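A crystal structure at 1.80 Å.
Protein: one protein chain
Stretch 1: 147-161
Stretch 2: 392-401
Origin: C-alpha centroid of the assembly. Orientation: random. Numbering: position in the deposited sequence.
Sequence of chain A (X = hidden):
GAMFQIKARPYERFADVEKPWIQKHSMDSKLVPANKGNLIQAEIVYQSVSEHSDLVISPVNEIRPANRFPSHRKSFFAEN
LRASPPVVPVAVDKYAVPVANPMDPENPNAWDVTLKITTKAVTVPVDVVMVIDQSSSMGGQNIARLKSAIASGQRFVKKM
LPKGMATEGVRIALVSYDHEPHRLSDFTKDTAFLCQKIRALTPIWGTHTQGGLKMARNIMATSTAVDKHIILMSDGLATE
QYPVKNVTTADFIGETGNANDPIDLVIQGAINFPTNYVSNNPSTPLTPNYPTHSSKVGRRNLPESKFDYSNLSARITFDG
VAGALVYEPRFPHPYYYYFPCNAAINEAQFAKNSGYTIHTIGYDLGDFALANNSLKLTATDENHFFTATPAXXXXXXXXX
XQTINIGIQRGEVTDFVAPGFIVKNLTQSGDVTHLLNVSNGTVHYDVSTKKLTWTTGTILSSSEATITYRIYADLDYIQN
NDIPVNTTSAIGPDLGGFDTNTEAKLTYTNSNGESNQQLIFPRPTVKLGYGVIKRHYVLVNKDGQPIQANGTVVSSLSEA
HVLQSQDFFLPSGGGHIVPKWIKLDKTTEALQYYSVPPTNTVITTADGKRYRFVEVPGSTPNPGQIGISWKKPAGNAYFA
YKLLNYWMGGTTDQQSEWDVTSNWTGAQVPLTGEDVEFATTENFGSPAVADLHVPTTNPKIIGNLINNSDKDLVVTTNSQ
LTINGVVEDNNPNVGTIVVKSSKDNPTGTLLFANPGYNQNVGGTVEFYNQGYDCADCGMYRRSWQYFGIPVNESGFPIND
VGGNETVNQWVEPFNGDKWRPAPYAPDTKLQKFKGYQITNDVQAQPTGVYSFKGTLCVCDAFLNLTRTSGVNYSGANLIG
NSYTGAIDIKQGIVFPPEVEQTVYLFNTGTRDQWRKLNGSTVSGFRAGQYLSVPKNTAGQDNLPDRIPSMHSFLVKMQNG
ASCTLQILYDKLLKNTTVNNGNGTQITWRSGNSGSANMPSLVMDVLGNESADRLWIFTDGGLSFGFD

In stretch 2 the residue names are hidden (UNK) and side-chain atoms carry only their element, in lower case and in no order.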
# COMPACT_ATOMS: atom_id res chain seq x y z
N LYS A 147 -4.60 12.04 -39.61
CA LYS A 147 -5.55 10.95 -39.38
C LYS A 147 -5.02 10.01 -38.31
O LYS A 147 -5.77 9.57 -37.43
CB LYS A 147 -5.87 10.21 -40.69
CG LYS A 147 -7.00 10.91 -41.49
CD LYS A 147 -6.88 10.70 -43.01
CE LYS A 147 -6.96 9.22 -43.40
NZ LYS A 147 -7.24 9.04 -44.86
N SER A 148 -3.70 9.73 -38.33
CA SER A 148 -3.10 8.83 -37.35
C SER A 148 -3.02 9.49 -35.98
O SER A 148 -3.21 8.83 -34.95
CB SER A 148 -1.70 8.40 -37.81
OG SER A 148 -1.10 7.56 -36.85
N ALA A 149 -2.73 10.79 -35.94
CA ALA A 149 -2.74 11.49 -34.66
C ALA A 149 -4.14 11.45 -34.03
O ALA A 149 -4.27 11.30 -32.81
CB ALA A 149 -2.29 12.94 -34.85
N ILE A 150 -5.18 11.60 -34.85
CA ILE A 150 -6.55 11.60 -34.35
C ILE A 150 -6.93 10.22 -33.82
O ILE A 150 -7.54 10.09 -32.75
CB ILE A 150 -7.51 12.08 -35.45
CG1 ILE A 150 -7.38 13.57 -35.66
CG2 ILE A 150 -8.95 11.69 -35.15
CD1 ILE A 150 -8.07 14.08 -36.92
N ALA A 151 -6.60 9.18 -34.58
CA ALA A 151 -6.92 7.82 -34.15
C ALA A 151 -6.13 7.44 -32.91
O ALA A 151 -6.68 6.89 -31.95
CB ALA A 151 -6.65 6.84 -35.29
N SER A 152 -4.81 7.72 -32.91
CA SER A 152 -3.97 7.30 -31.80
C SER A 152 -4.24 8.15 -30.56
O SER A 152 -4.17 7.64 -29.44
CB SER A 152 -2.48 7.35 -32.18
OG SER A 152 -2.06 8.65 -32.57
N GLY A 153 -4.55 9.44 -30.75
CA GLY A 153 -4.83 10.27 -29.60
C GLY A 153 -6.06 9.80 -28.85
O GLY A 153 -6.09 9.79 -27.63
N GLN A 154 -7.09 9.39 -29.58
CA GLN A 154 -8.26 8.84 -28.92
C GLN A 154 -7.92 7.55 -28.19
O GLN A 154 -8.37 7.34 -27.06
CB GLN A 154 -9.36 8.61 -29.93
CG GLN A 154 -9.90 9.89 -30.48
CD GLN A 154 -10.96 9.63 -31.51
OE1 GLN A 154 -12.14 9.56 -31.19
NE2 GLN A 154 -10.54 9.48 -32.76
N ARG A 155 -7.12 6.69 -28.81
CA ARG A 155 -6.72 5.46 -28.16
C ARG A 155 -5.96 5.74 -26.87
O ARG A 155 -6.16 5.04 -25.87
CB ARG A 155 -5.89 4.61 -29.11
CG ARG A 155 -5.54 3.26 -28.51
CD ARG A 155 -4.51 2.49 -29.35
NE ARG A 155 -3.85 1.45 -28.55
CZ ARG A 155 -4.15 0.16 -28.60
NH1 ARG A 155 -5.12 -0.27 -29.40
NH2 ARG A 155 -3.50 -0.71 -27.83
N PHE A 156 -5.08 6.75 -26.88
CA PHE A 156 -4.33 7.10 -25.68
C PHE A 156 -5.26 7.59 -24.57
O PHE A 156 -5.11 7.22 -23.40
CB PHE A 156 -3.29 8.20 -25.99
CG PHE A 156 -2.26 7.82 -27.01
CD1 PHE A 156 -1.93 6.49 -27.25
CD2 PHE A 156 -1.60 8.79 -27.74
CE1 PHE A 156 -0.98 6.15 -28.19
CE2 PHE A 156 -0.64 8.46 -28.69
CZ PHE A 156 -0.34 7.14 -28.92
N VAL A 157 -6.21 8.47 -24.92
CA VAL A 157 -7.16 8.96 -23.93
C VAL A 157 -7.88 7.79 -23.26
O VAL A 157 -7.96 7.70 -22.04
CB VAL A 157 -8.16 9.93 -24.57
CG1 VAL A 157 -9.34 10.17 -23.66
CG2 VAL A 157 -7.45 11.26 -24.92
N LYS A 158 -8.40 6.87 -24.07
CA LYS A 158 -9.17 5.76 -23.53
C LYS A 158 -8.31 4.80 -22.72
O LYS A 158 -8.79 4.22 -21.74
CB LYS A 158 -9.84 5.02 -24.67
CG LYS A 158 -10.87 5.86 -25.39
CD LYS A 158 -11.41 5.13 -26.61
CE LYS A 158 -12.37 5.98 -27.41
NZ LYS A 158 -12.66 5.35 -28.74
N LYS A 159 -7.05 4.62 -23.11
CA LYS A 159 -6.14 3.78 -22.35
C LYS A 159 -5.79 4.38 -21.00
O LYS A 159 -5.69 3.66 -19.99
CB LYS A 159 -4.88 3.54 -23.19
CG LYS A 159 -4.01 2.43 -22.72
CD LYS A 159 -2.78 2.33 -23.60
CE LYS A 159 -3.01 1.41 -24.79
NZ LYS A 159 -1.75 1.27 -25.57
N MET A 160 -5.62 5.69 -20.93
CA MET A 160 -5.27 6.32 -19.66
C MET A 160 -6.48 6.60 -18.79
O MET A 160 -6.33 6.75 -17.58
CB MET A 160 -4.45 7.58 -19.96
CG MET A 160 -3.06 7.24 -20.54
SD MET A 160 -2.08 8.86 -20.69
CE MET A 160 -2.55 9.61 -21.77
N LEU A 161 -7.67 6.67 -19.37
CA LEU A 161 -8.90 6.88 -18.61
C LEU A 161 -9.85 5.71 -18.84
O LEU A 161 -10.95 5.87 -19.37
CB LEU A 161 -9.55 8.20 -19.01
CG LEU A 161 -8.83 9.48 -18.61
CD1 LEU A 161 -9.44 10.69 -19.33
CD2 LEU A 161 -8.85 9.67 -17.11
N UNK A 392 4.25 0.75 -32.39
CA UNK A 392 4.61 1.63 -31.28
C UNK A 392 3.37 2.28 -30.70
O UNK A 392 3.23 2.39 -29.47
c UNK A 392 6.99 2.10 -32.03
o UNK A 392 7.34 1.04 -31.52
c UNK A 392 5.62 2.68 -31.75
n UNK A 392 7.76 2.80 -32.83
N UNK A 393 2.45 2.72 -31.56
CA UNK A 393 1.23 3.37 -31.10
C UNK A 393 0.39 2.43 -30.26
O UNK A 393 -0.17 2.83 -29.23
c UNK A 393 0.27 5.21 -34.44
c UNK A 393 0.42 3.87 -32.30
c UNK A 393 1.04 4.95 -33.17
c UNK A 393 1.18 6.26 -32.35
N UNK A 394 0.29 1.16 -30.66
CA UNK A 394 -0.56 0.23 -29.94
C UNK A 394 -0.03 -0.04 -28.54
O UNK A 394 -0.82 -0.25 -27.61
c UNK A 394 -0.68 -1.08 -30.72
N UNK A 395 1.28 -0.02 -28.36
CA UNK A 395 1.89 -0.36 -27.08
C UNK A 395 1.99 0.81 -26.11
O UNK A 395 2.28 0.59 -24.94
c UNK A 395 3.29 -0.94 -27.32
N UNK A 396 1.74 2.04 -26.55
CA UNK A 396 2.13 3.19 -25.75
C UNK A 396 1.15 3.50 -24.62
O UNK A 396 -0.07 3.36 -24.76
c UNK A 396 2.26 4.42 -26.64
N UNK A 397 1.71 3.98 -23.50
CA UNK A 397 0.94 4.55 -22.37
C UNK A 397 0.04 3.51 -21.71
O UNK A 397 -1.10 3.80 -21.34
c UNK A 397 2.01 7.44 -22.75
c UNK A 397 2.84 8.34 -23.34
c UNK A 397 0.99 6.83 -23.46
c UNK A 397 0.84 7.13 -24.80
c UNK A 397 1.68 8.05 -25.40
c UNK A 397 0.13 5.79 -22.80
c UNK A 397 2.68 8.63 -24.68
N UNK A 398 0.58 2.30 -21.52
CA UNK A 398 -0.23 1.21 -20.99
C UNK A 398 -0.59 1.42 -19.53
O UNK A 398 -1.72 1.13 -19.11
c UNK A 398 0.18 -0.83 -22.46
o UNK A 398 0.90 -1.80 -22.80
c UNK A 398 0.51 -0.12 -21.16
o UNK A 398 -0.78 -0.42 -23.15
N UNK A 399 0.36 1.89 -18.72
CA UNK A 399 0.12 2.10 -17.28
C UNK A 399 0.68 3.47 -16.90
O UNK A 399 1.76 3.57 -16.31
c UNK A 399 0.06 -0.33 -16.67
n UNK A 399 -1.07 -0.55 -16.00
o UNK A 399 0.54 -1.15 -17.46
c UNK A 399 0.74 0.99 -16.45
N UNK A 400 -0.05 4.52 -17.25
CA UNK A 400 0.44 5.85 -16.91
C UNK A 400 0.37 6.08 -15.42
O UNK A 400 1.14 6.87 -14.86
c UNK A 400 -1.72 7.13 -17.13
c UNK A 400 1.74 8.18 -18.50
c UNK A 400 0.44 8.24 -17.66
c UNK A 400 -0.34 6.92 -17.69
N UNK A 401 -0.55 5.40 -14.73
CA UNK A 401 -0.76 5.60 -13.32
C UNK A 401 -0.03 4.51 -12.55
O UNK A 401 -0.23 3.32 -12.81
c UNK A 401 -2.25 5.56 -12.96

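Position 392 carries two carbons, the second bearing one oxygen and one nitrogen. That is an amide, asparagine; Asn 392 makes no contact with stretch 1 and adds nothing.

Position 393 has four carbons, forked at the second. One tip lies 3.6 Å from Ser 148 OG and the other 3.8 Å from Ser 152 CB, so the fork spans one helical turn, and it also meets the Phe 156 ring. The fork identifies leucine: Leu 393 CD2 is 3.9 Å from Phe 156 CZ.

Position 394 has a single carbon, CB, which is 4.1 Å from Arg 155 NH2. It is alanine, and the backbone does the work: Ala 394 O accepts a hydrogen bond from Lys 159 NZ at 2.7 Å and a weak one from Arg 155 NH2, also at 2.7 Å.

Position 395 again has one carbon, pointing away from stretch 1: alanine. Position 396 has one carbon too, CB, 4.0 Å from Phe 156 CE1, so Ala 396 is a small apolar neighbor to that ring, while Ala 396 O takes a hydrogen bond from Lys 159 NZ at 2.8 Å.

Position 397 shows one carbon and then a ring of six carbons, with no oxygen on the ring. Its phi/psi of 64/42° is left-handed, and CA to CB points toward stretch 1. The ring's edge meets the face of Phe 156, with the planes at 76°. This is phenylalanine, and Phe 397 CD2 is the ring carbon 3.8 Å from Phe 156 CD1.

Position 398 has two carbons, the second with two oxygens, a carboxylate. CB points away, yet the side chain's end returns, and one oxygen lies 3.1 Å from Lys 159 NZ. It is aspartate, and Asp 398 OD1 forms a salt bridge with that ammonium.

Position 399 has two carbons, the second with one oxygen and one nitrogen; it points away and makes no contact, an asparagine. Position 400 has four carbons, forked at the first, with one arm two carbons long; the short arm packs against Met 160. This is isoleucine, with Ile 400 CG2 3.7 Å from Met 160 CG. Position 401, with one carbon, is alanine, beyond contact.

The contact combines two rules. Along the helix, Ser 148, Ser 152, Phe 156 and Met 160 recur every four residues: the first three receive Leu 393, Phe 156 and Met 160 receive Phe 397, and Met 160 also packs on Ile 400. Beside them, Lys 159 reaches the carbonyls of Ala 394 and Ala 396 and the carboxylate of Asp 398, so that main-chain and side-chain acceptors of stretch 2 converge on one ammonium.

Stretch 2, residues 392-401: NLAAAFDNIA
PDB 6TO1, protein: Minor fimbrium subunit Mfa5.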